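Local coordinates for protein E (Haemophilus influenzae, PDB 3ZH5) that acts as a multifunctional surface adhesin that binds host epithelial cells, vitronectin, laminin and plasminogen and aids serum resistance and immune evasion, at residues A[17-20]-A[26-29]; A[32-35]-A[41-44]; A[71-76]-A[122-127]. All coordinates share one frame; numbering follows the deposited sequence.

Contact 1. Residues A[17-20]-A[26-29]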
ATOM      1  N   ILE A  17       0.159   0.979   9.636  1.00 34.22           N
ATOM      2  CA  ILE A  17      -0.831   1.929   9.975  1.00 33.09           C
ATOM      3  C   ILE A  17      -2.103   1.510   9.222  1.00 32.09           C
ATOM      4  O   ILE A  17      -2.130   1.479   7.990  1.00 31.50           O
ATOM      5  CB  ILE A  17      -0.450   3.329   9.569  1.00 32.57           C
ATOM      6  CG1 ILE A  17       0.927   3.745  10.150  1.00 44.24           C
ATOM      7  CG2 ILE A  17      -1.541   4.303  10.007  1.00 32.06           C
ATOM      8  CD1 ILE A  17       1.314   5.147   9.736  1.00 39.01           C
ATOM      9  N   ARG A  18      -3.154   1.200   9.954  1.00 32.73           N
ATOM     10  CA  ARG A  18      -4.388   0.739   9.327  1.00 34.75           C
ATOM     11  C   ARG A  18      -5.193   1.932   8.839  1.00 35.49           C
ATOM     12  O   ARG A  18      -5.260   2.967   9.489  1.00 31.20           O
ATOM     13  CB  ARG A  18      -5.178  -0.106  10.333  1.00 33.26           C
ATOM     14  CG  ARG A  18      -6.546  -0.546   9.913  1.00 33.74           C
ATOM     15  CD  ARG A  18      -7.156  -1.334  11.081  1.00 39.93           C
ATOM     16  NE  ARG A  18      -6.739  -2.727  11.050  1.00 37.95           N
ATOM     17  CZ  ARG A  18      -6.561  -3.493  12.116  1.00 41.59           C
ATOM     18  NH1 ARG A  18      -6.749  -3.009  13.339  1.00 42.80           N
ATOM     19  NH2 ARG A  18      -6.178  -4.754  11.957  1.00 44.73           N
ATOM     20  N   LEU A  19      -5.779   1.820   7.653  1.00 30.71           N
ATOM     21  CA  LEU A  19      -6.502   2.949   7.109  1.00 30.63           C
ATOM     22  C   LEU A  19      -7.977   2.834   7.360  1.00 35.80           C
ATOM     23  O   LEU A  19      -8.520   1.754   7.563  1.00 35.73           O
ATOM     24  CB  LEU A  19      -6.278   3.057   5.592  1.00 32.65           C
ATOM     25  CG  LEU A  19      -4.781   3.237   5.337  1.00 40.81           C
ATOM     26  CD1 LEU A  19      -4.453   3.466   3.890  1.00 45.67           C
ATOM     27  CD2 LEU A  19      -4.233   4.390   6.213  1.00 37.15           C
ATOM     28  N   VAL A  20      -8.631   3.977   7.284  1.00 35.38           N
ATOM     29  CA  VAL A  20     -10.081   4.046   7.319  1.00 38.78           C
ATOM     30  C   VAL A  20     -10.679   3.386   6.062  1.00 43.94           C
ATOM     31  O   VAL A  20     -10.087   3.402   4.982  1.00 47.04           O
ATOM     32  CB  VAL A  20     -10.501   5.530   7.446  1.00 46.97           C
ATOM     33  CG1 VAL A  20     -11.918   5.753   7.025  1.00 62.52           C
ATOM     34  CG2 VAL A  20     -10.276   5.999   8.857  1.00 55.72           C
ATOM     35  N   TYR A  26      -3.062  -1.127   4.736  1.00 25.32           N
ATOM     36  CA  TYR A  26      -2.118  -0.491   5.664  1.00 27.27           C
ATOM     37  C   TYR A  26      -1.028   0.322   4.946  1.00 30.85           C
ATOM     38  O   TYR A  26      -0.720   0.093   3.775  1.00 27.18           O
ATOM     39  CB  TYR A  26      -1.366  -1.556   6.476  1.00 31.21           C
ATOM     40  CG  TYR A  26      -2.218  -2.513   7.252  1.00 30.03           C
ATOM     41  CD1 TYR A  26      -2.783  -3.636   6.642  1.00 31.33           C
ATOM     42  CD2 TYR A  26      -2.458  -2.310   8.612  1.00 28.53           C
ATOM     43  CE1 TYR A  26      -3.595  -4.540   7.379  1.00 30.16           C
ATOM     44  CE2 TYR A  26      -3.256  -3.206   9.340  1.00 33.82           C
ATOM     45  CZ  TYR A  26      -3.791  -4.320   8.723  1.00 32.50           C
ATOM     46  OH  TYR A  26      -4.599  -5.196   9.468  1.00 38.69           O
ATOM     47  N   ILE A  27      -0.453   1.274   5.659  1.00 22.95           N
ATOM     48  CA  ILE A  27       0.816   1.904   5.235  1.00 26.54           C
ATOM     49  C   ILE A  27       1.926   1.192   5.979  1.00 28.92           C
ATOM     50  O   ILE A  27       1.805   0.962   7.173  1.00 27.72           O
ATOM     51  CB  ILE A  27       0.887   3.363   5.673  1.00 29.98           C
ATOM     52  CG1 ILE A  27      -0.169   4.183   4.942  1.00 30.22           C
ATOM     53  CG2 ILE A  27       2.316   3.947   5.480  1.00 28.33           C
ATOM     54  CD1 ILE A  27      -0.447   5.460   5.622  1.00 33.09           C
ATOM     55  N   ASP A  28       2.988   0.795   5.289  1.00 27.70           N
ATOM     56  CA  ASP A  28       4.095   0.175   5.976  1.00 31.36           C
ATOM     57  C   ASP A  28       4.983   1.337   6.360  1.00 37.20           C
ATOM     58  O   ASP A  28       5.644   1.974   5.507  1.00 32.30           O
ATOM     59  CB  ASP A  28       4.760  -0.890   5.105  1.00 27.82           C
ATOM     60  CG  ASP A  28       6.114  -1.368   5.647  1.00 36.90           C
ATOM     61  OD1 ASP A  28       6.538  -0.943   6.750  1.00 38.47           O
ATOM     62  OD2 ASP A  28       6.737  -2.230   4.969  1.00 34.63           O
ATOM     63  N   SER A  29       4.969   1.638   7.661  1.00 35.09           N
ATOM     64  CA  SER A  29       5.588   2.852   8.178  1.00 33.09           C
ATOM     65  C   SER A  29       7.105   2.835   7.930  1.00 32.73           C
ATOM     66  O   SER A  29       7.715   3.871   7.674  1.00 31.59           O
ATOM     67  CB  SER A  29       5.276   3.000   9.667  1.00 43.89           C
ATOM     68  OG  SER A  29       5.455   4.327  10.081  1.00 53.74           O
TER
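Ile17 and Ile27 form an antiparallel hydrogen-bonded pair: Ile17 N donates to Ile27 O at 3.0 Å and Ile27 N to Ile17 O at 2.9 Å, between short strands whose directions differ by 152°. Arg18 and Tyr26 follow as a non-hydrogen-bonded pair, and their side chains run alongside each other on the same face. CB of Arg18 lies 3.8 Å from CE2 of the tyrosine ring. With CG anti to the backbone N (chi1 174°) and a bend at chi3, the arginine carries its guanidinium to the phenol end of the ring, where NH2 donates to Tyr26 OH at 3.0 Å, tilted 26° out of the guanidinium plane. Thr10 O and Val23 O take further N-H groups of Arg18, so the long cation suits a place where several oxygens converge. The two strands make a beta hairpin, 16-19 with 25-34, at one end of the antiparallel sheet. Its other face is aliphatic, as fits the side turned to helix 115-128: Ile17 CB meets Ile27 CB at 4.1 Å, and Leu19 CD2 reaches Ile27 CD1 at 4.0 Å, the two side chains crossing at about a right angle. Leu19 and Ile27 both also rest on Ala119 of that helix.

Contact 2. Residues A[32-35]-A[41-44]. With EDO (1,2-ethanediol), chain C.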
ATOM      1  N   ILE A  32       8.697   4.233   4.463  1.00 28.27           N
ATOM      2  CA  ILE A  32       8.509   5.638   4.074  1.00 27.27           C
ATOM      3  C   ILE A  32       9.856   6.323   3.779  1.00 34.52           C
ATOM      4  O   ILE A  32      10.815   6.217   4.556  1.00 29.30           O
ATOM      5  CB  ILE A  32       7.731   6.417   5.177  1.00 28.96           C
ATOM      6  CG1 ILE A  32       6.301   5.891   5.231  1.00 26.01           C
ATOM      7  CG2 ILE A  32       7.768   7.949   4.966  1.00 27.29           C
ATOM      8  CD1 ILE A  32       5.412   6.418   6.346  1.00 29.59           C
ATOM      9  N   TRP A  33       9.917   7.012   2.650  1.00 25.87           N
ATOM     10  CA  TRP A  33      11.121   7.796   2.263  1.00 25.32           C
ATOM     11  C   TRP A  33      10.670   9.178   1.851  1.00 27.10           C
ATOM     12  O   TRP A  33       9.848   9.320   0.938  1.00 27.40           O
ATOM     13  CB  TRP A  33      11.823   7.184   1.093  1.00 26.22           C
ATOM     14  CG  TRP A  33      13.031   7.952   0.750  1.00 26.29           C
ATOM     15  CD1 TRP A  33      14.123   8.115   1.546  1.00 29.38           C
ATOM     16  CD2 TRP A  33      13.286   8.685  -0.458  1.00 29.29           C
ATOM     17  NE1 TRP A  33      15.066   8.893   0.902  1.00 30.31           N
ATOM     18  CE2 TRP A  33      14.563   9.256  -0.333  1.00 30.72           C
ATOM     19  CE3 TRP A  33      12.556   8.907  -1.646  1.00 31.28           C
ATOM     20  CZ2 TRP A  33      15.135  10.023  -1.336  1.00 35.83           C
ATOM     21  CZ3 TRP A  33      13.132   9.676  -2.641  1.00 26.14           C
ATOM     22  CH2 TRP A  33      14.408  10.231  -2.481  1.00 32.90           C
ATOM     23  N   VAL A  34      11.144  10.193   2.544  1.00 25.66           N
ATOM     24  CA  VAL A  34      10.801  11.562   2.174  1.00 23.53           C
ATOM     25  C   VAL A  34      11.896  12.050   1.242  1.00 27.23           C
ATOM     26  O   VAL A  34      13.044  11.965   1.592  1.00 27.78           O
ATOM     27  CB  VAL A  34      10.730  12.457   3.393  1.00 28.18           C
ATOM     28  CG1 VAL A  34      10.529  13.922   2.984  1.00 28.00           C
ATOM     29  CG2 VAL A  34       9.575  11.989   4.312  1.00 32.56           C
ATOM     30  N   ASP A  35      11.523  12.540   0.058  1.00 28.39           N
ATOM     31  CA  ASP A  35      12.490  13.030  -0.951  1.00 27.95           C
ATOM     32  C   ASP A  35      13.376  14.155  -0.445  1.00 30.12           C
ATOM     33  O   ASP A  35      12.886  15.121   0.188  1.00 29.65           O
ATOM     34  CB  ASP A  35      11.696  13.499  -2.204  1.00 24.12           C
ATOM     35  CG  ASP A  35      12.584  13.796  -3.396  1.00 28.94           C
ATOM     36  OD1 ASP A  35      13.102  14.917  -3.503  1.00 29.15           O
ATOM     37  OD2 ASP A  35      12.667  12.930  -4.282  1.00 35.29           O
ATOM     38  N   ILE A  41       7.339  15.460  -1.137  1.00 26.17           N
ATOM     39  CA  ILE A  41       7.133  14.252  -1.900  1.00 23.94           C
ATOM     40  C   ILE A  41       7.523  13.054  -1.046  1.00 21.21           C
ATOM     41  O   ILE A  41       8.613  13.018  -0.496  1.00 26.23           O
ATOM     42  CB  ILE A  41       7.917  14.308  -3.247  1.00 22.85           C
ATOM     43  CG1 ILE A  41       7.236  15.308  -4.183  1.00 36.82           C
ATOM     44  CG2 ILE A  41       7.904  12.948  -3.936  1.00 26.34           C
ATOM     45  CD1 ILE A  41       7.867  15.392  -5.549  1.00 45.33           C
ATOM     46  N   VAL A  42       6.606  12.100  -0.840  1.00 22.66           N
ATOM     47  CA  VAL A  42       6.920  10.975   0.024  1.00 19.40           C
ATOM     48  C   VAL A  42       6.652   9.685  -0.658  1.00 19.72           C
ATOM     49  O   VAL A  42       5.564   9.489  -1.187  1.00 26.18           O
ATOM     50  CB  VAL A  42       6.074  11.009   1.353  1.00 28.26           C
ATOM     51  CG1 VAL A  42       6.519   9.917   2.298  1.00 27.84           C
ATOM     52  CG2 VAL A  42       6.179  12.369   2.022  1.00 30.10           C
ATOM     53  N   HIS A  43       7.609   8.769  -0.563  1.00 23.22           N
ATOM     54  CA  HIS A  43       7.471   7.420  -1.111  1.00 23.09           C
ATOM     55  C   HIS A  43       7.114   6.443   0.003  1.00 25.35           C
ATOM     56  O   HIS A  43       7.668   6.512   1.125  1.00 25.37           O
ATOM     57  CB  HIS A  43       8.760   6.898  -1.773  1.00 24.14           C
ATOM     58  CG  HIS A  43       9.272   7.697  -2.943  1.00 22.60           C
ATOM     59  ND1 HIS A  43       9.927   7.109  -3.989  1.00 25.71           N
ATOM     60  CD2 HIS A  43       9.270   9.025  -3.201  1.00 25.79           C
ATOM     61  CE1 HIS A  43      10.274   8.031  -4.876  1.00 26.48           C
ATOM     62  NE2 HIS A  43       9.867   9.201  -4.423  1.00 27.89           N
ATOM     63  N   PHE A  44       6.206   5.513  -0.281  1.00 27.38           N
ATOM     64  CA  PHE A  44       5.819   4.503   0.716  1.00 25.64           C
ATOM     65  C   PHE A  44       5.217   3.262   0.118  1.00 29.00           C
ATOM     66  O   PHE A  44       4.679   3.327  -0.976  1.00 25.76           O
ATOM     67  CB  PHE A  44       4.837   5.095   1.734  1.00 25.93           C
ATOM     68  CG  PHE A  44       3.475   5.417   1.184  1.00 28.05           C
ATOM     69  CD1 PHE A  44       3.212   6.638   0.600  1.00 24.01           C
ATOM     70  CD2 PHE A  44       2.431   4.530   1.341  1.00 21.18           C
ATOM     71  CE1 PHE A  44       1.936   6.941   0.137  1.00 27.14           C
ATOM     72  CE2 PHE A  44       1.157   4.833   0.868  1.00 24.76           C
ATOM     73  CZ  PHE A  44       0.927   6.044   0.262  1.00 23.79           C
TER
HETATM   74  C1  EDO C1159       9.420  11.734  -7.639  1.00 55.16           C
HETATM   75  O1  EDO C1159       8.769  12.736  -8.442  1.00 60.75           O
HETATM   76  C2  EDO C1159      10.381  12.385  -6.643  1.00 41.97           C
HETATM   77  O2  EDO C1159      10.570  11.569  -5.463  1.00 30.16           O
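Trp33 and His43 meet in a T-shaped (edge-to-face) stack, planes at 86°, in which the benzene edge of the indole is set against the imidazole face. CE3 of Trp33 stands over the centre of the His43 ring, 3.6 Å from its CD2. The indole owes this place to a CG anti to the backbone N (chi1 -178°), while His43 has CG beside its own N (chi1 -61°); the side chains then run together in the same direction. At the imidazole edge, NE2 donates to O2 of a 1,2-ethanediol at 2.7 Å, and that hydroxyl donates to Asp35 OD2 at 2.8 Å. The diol, probably from the crystallisation liquor, thus bridges a histidine and a carboxylate that do not touch directly. On the other face the branched side chains suit strand packing: Ile32 CG2 presses on Val42 CG1 at 3.5 Å, and Val34 CG2 lies 4.1 Å from Val42 CG2.

Behind these groups stands the hairpin backbone. Trp33 N donates to His43 O and His43 N to Trp33 O, each at 2.8 Å, and Asp35 N donates to Ile41 O at 3.0 Å. Tyr70 OH bonds ND1 of His43, so in the crystal both imidazole nitrogens have a partner, which probably restrains the ring's rotation; the Tyr70 bond is the protein's own. Asp35 OD1 accepts from Glu38 N in the turn. Strand 64-74 pairs with the far edge of 41-50, and helix 115-128 lies over the apolar face, with Ile123 against Val42 and Phe44 and Tyr127 against Ile32 and Val34.

Contact 3. Residues A[71-76]-A[122-127]; sequences KILNCA and IICANY
Cys75 and Cys124 are joined by a disulfide, SG to SG 2.1 Å, which ties the residue just after strand 64-74 to helix 115-128. The torsion about the S-S bond is -85°, close to the relaxed right-angle value. Both cysteines have SG beside the backbone N and anti to the carbonyl carbon (chi1 -69° in Cys75 and -63° in Cys124), which directs each sulfur toward the other segment.

Apolar packing flanks the bridge. Leu73, two residues before Cys75 and turned to the same side, lays its CD2 against Cys124 SG at 3.5 Å and against Ile123 CG2 at 4.1 Å. Leucine and isoleucine slide past each other in opposite directions, and their branched ends suit a buried seam, since both side chains are purely hydrocarbon.

Hydrogen bonds shape each segment separately. Asn74 OD1 accepts from Ala76 N at 3.1 Å, an Asx turn just where the strand ends, next to Cys75, whose CB points to the helix. Asn126, within the wider pi-type turn at 124-127, donates through ND2 to Ile122 O at 2.9 Å, nearly straight and in the carbonyl plane; the same oxygen also accepts from Asn126 N.

Helix and strand are therefore joined here by one covalent link and apolar packing, a link that does not depend on competing with water and should hold their spacing firmly in an extracellular adhesin, unless the disulfide is reduced.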
ATOM      1  N   LYS A  71       3.959   3.323  -3.648  1.00 19.60           N
ATOM      2  CA  LYS A  71       3.293   4.598  -3.938  1.00 21.21           C
ATOM      3  C   LYS A  71       4.246   5.787  -3.821  1.00 20.08           C
ATOM      4  O   LYS A  71       5.170   5.747  -3.011  1.00 19.15           O
ATOM      5  CB  LYS A  71       2.156   4.826  -2.927  1.00 20.69           C
ATOM      6  CG  LYS A  71       1.174   3.676  -2.858  1.00 26.33           C
ATOM      7  CD  LYS A  71       0.334   3.552  -4.142  1.00 24.23           C
ATOM      8  CE  LYS A  71      -0.897   2.695  -3.844  1.00 29.73           C
ATOM      9  NZ  LYS A  71      -1.648   2.323  -5.046  1.00 26.02           N
ATOM     10  N   ILE A  72       3.933   6.870  -4.543  1.00 19.90           N
ATOM     11  CA  ILE A  72       4.580   8.129  -4.360  1.00 21.94           C
ATOM     12  C   ILE A  72       3.489   9.155  -4.215  1.00 18.97           C
ATOM     13  O   ILE A  72       2.593   9.297  -5.093  1.00 18.93           O
ATOM     14  CB  ILE A  72       5.489   8.526  -5.564  1.00 21.23           C
ATOM     15  CG1 ILE A  72       6.605   7.497  -5.769  1.00 24.18           C
ATOM     16  CG2 ILE A  72       6.017   9.935  -5.361  1.00 20.96           C
ATOM     17  CD1 ILE A  72       7.384   7.634  -7.056  1.00 21.15           C
ATOM     18  N   LEU A  73       3.560   9.854  -3.083  1.00 20.72           N
ATOM     19  CA  LEU A  73       2.630  10.916  -2.749  1.00 23.13           C
ATOM     20  C   LEU A  73       3.256  12.297  -2.801  1.00 21.78           C
ATOM     21  O   LEU A  73       4.291  12.547  -2.185  1.00 27.25           O
ATOM     22  CB  LEU A  73       2.020  10.644  -1.347  1.00 20.69           C
ATOM     23  CG  LEU A  73       1.180  11.754  -0.726  1.00 24.00           C
ATOM     24  CD1 LEU A  73      -0.137  11.816  -1.487  1.00 23.46           C
ATOM     25  CD2 LEU A  73       0.942  11.457   0.785  1.00 25.19           C
ATOM     26  N   ASN A  74       2.586  13.222  -3.478  1.00 21.96           N
ATOM     27  CA  ASN A  74       2.889  14.632  -3.359  1.00 22.43           C
ATOM     28  C   ASN A  74       1.915  15.357  -2.398  1.00 30.89           C
ATOM     29  O   ASN A  74       0.747  15.540  -2.716  1.00 29.73           O
ATOM     30  CB  ASN A  74       2.862  15.279  -4.734  1.00 27.14           C
ATOM     31  CG  ASN A  74       3.380  16.693  -4.712  1.00 36.95           C
ATOM     32  OD1 ASN A  74       3.711  17.230  -3.652  1.00 39.77           O
ATOM     33  ND2 ASN A  74       3.505  17.288  -5.879  1.00 37.89           N
ATOM     34  N   CYS A  75       2.408  15.768  -1.238  1.00 26.75           N
ATOM     35  CA  CYS A  75       1.574  16.359  -0.186  1.00 23.64           C
ATOM     36  C   CYS A  75       1.065  17.740  -0.553  1.00 32.20           C
ATOM     37  O   CYS A  75       0.130  18.237   0.071  1.00 37.97           O
ATOM     38  CB  CYS A  75       2.325  16.428   1.164  1.00 25.57           C
ATOM     39  SG  CYS A  75       2.597  14.815   1.853  1.00 30.71           S
ATOM     40  N   ALA A  76       1.664  18.375  -1.552  1.00 31.55           N
ATOM     41  CA  ALA A  76       1.250  19.732  -1.930  1.00 35.21           C
ATOM     42  C   ALA A  76      -0.049  19.733  -2.786  1.00 38.70           C
ATOM     43  O   ALA A  76      -0.819  20.692  -2.769  1.00 41.01           O
ATOM     44  CB  ALA A  76       2.370  20.430  -2.679  1.00 40.10           C
ATOM     45  N   ILE A 122      -2.648  11.216   6.845  1.00 34.24           N
ATOM     46  CA  ILE A 122      -1.778  10.734   7.908  1.00 34.70           C
ATOM     47  C   ILE A 122      -0.325  10.951   7.548  1.00 35.05           C
ATOM     48  O   ILE A 122       0.461  11.429   8.368  1.00 34.45           O
ATOM     49  CB  ILE A 122      -1.980   9.268   8.143  1.00 34.87           C
ATOM     50  CG1 ILE A 122      -3.419   9.061   8.701  1.00 41.16           C
ATOM     51  CG2 ILE A 122      -0.977   8.708   9.165  1.00 35.20           C
ATOM     52  CD1 ILE A 122      -3.848   7.614   8.913  1.00 38.54           C
ATOM     53  N   ILE A 123       0.039  10.591   6.318  1.00 31.57           N
ATOM     54  CA  ILE A 123       1.449  10.698   5.945  1.00 30.54           C
ATOM     55  C   ILE A 123       1.881  12.149   5.957  1.00 32.91           C
ATOM     56  O   ILE A 123       2.931  12.495   6.534  1.00 36.95           O
ATOM     57  CB  ILE A 123       1.759  10.063   4.594  1.00 32.14           C
ATOM     58  CG1 ILE A 123       1.844   8.562   4.751  1.00 29.20           C
ATOM     59  CG2 ILE A 123       3.162  10.541   4.061  1.00 34.93           C
ATOM     60  CD1 ILE A 123       1.672   7.865   3.436  1.00 32.57           C
ATOM     61  N   CYS A 124       1.069  13.006   5.360  1.00 36.27           N
ATOM     62  CA  CYS A 124       1.447  14.401   5.234  1.00 36.85           C
ATOM     63  C   CYS A 124       1.507  15.092   6.582  1.00 38.41           C
ATOM     64  O   CYS A 124       2.405  15.883   6.820  1.00 36.58           O
ATOM     65  CB  CYS A 124       0.518  15.122   4.270  1.00 37.86           C
ATOM     66  SG  CYS A 124       0.671  14.387   2.589  1.00 39.14           S
ATOM     67  N   ALA A 125       0.552  14.784   7.463  1.00 35.97           N
ATOM     68  CA  ALA A 125       0.589  15.319   8.813  1.00 40.89           C
ATOM     69  C   ALA A 125       1.860  14.955   9.563  1.00 43.45           C
ATOM     70  O   ALA A 125       2.327  15.751  10.385  1.00 49.27           O
ATOM     71  CB  ALA A 125      -0.612  14.836   9.604  1.00 38.69           C
ATOM     72  N   ASN A 126       2.381  13.746   9.364  1.00 36.16           N
ATOM     73  CA  ASN A 126       3.504  13.312  10.192  1.00 36.61           C
ATOM     74  C   ASN A 126       4.898  13.424   9.526  1.00 37.86           C
ATOM     75  O   ASN A 126       5.889  13.479  10.240  1.00 38.26           O
ATOM     76  CB  ASN A 126       3.290  11.901  10.703  1.00 37.60           C
ATOM     77  CG  ASN A 126       2.135  11.833  11.737  1.00 40.41           C
ATOM     78  OD1 ASN A 126       2.343  11.883  12.945  1.00 39.67           O
ATOM     79  ND2 ASN A 126       0.905  11.757  11.224  1.00 38.78           N
ATOM     80  N   TYR A 127       4.912  13.449   8.202  1.00 56.60           N
ATOM     81  CA  TYR A 127       6.154  13.424   7.422  1.00 53.55           C
ATOM     82  C   TYR A 127       6.292  14.628   6.483  1.00 54.02           C
ATOM     83  O   TYR A 127       7.408  15.097   6.244  1.00 84.89           O
ATOM     84  CB  TYR A 127       6.237  12.130   6.625  1.00 48.47           C
ATOM     85  CG  TYR A 127       6.288  10.857   7.446  1.00 53.67           C
ATOM     86  CD1 TYR A 127       5.119  10.274   7.948  1.00 48.78           C
ATOM     87  CD2 TYR A 127       7.500  10.235   7.723  1.00 47.94           C
ATOM     88  CE1 TYR A 127       5.160   9.116   8.662  1.00 48.75           C
ATOM     89  CE2 TYR A 127       7.548   9.062   8.450  1.00 51.36           C
ATOM     90  CZ  TYR A 127       6.374   8.515   8.927  1.00 63.12           C
ATOM     91  OH  TYR A 127       6.412   7.357   9.659  1.00 66.14           O
TER

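In the fold
All three contacts belong to one antiparallel sheet and the helix packed on it. Contacts 1 and 2 are successive hairpins sharing strand 25-34, which turns a corner at Ser29, and both rely on backbone bonding, with polar groups and the rings of Tyr26, Trp33 and His43 on one face and apolar side chains toward the helix on the other. Each is partly buried; contact 3 is wholly buried and joins strand to helix by a disulfide and apolar packing in place of backbone bonds. Contact 3 lies about 7 Å from contact 2, centre to centre, strands 41-50 and 64-74 being neighbours. Ile123 links all three: its CD1 meets Ile27 CD1 at 3.9 Å and Phe44 CE1 at 3.4 Å.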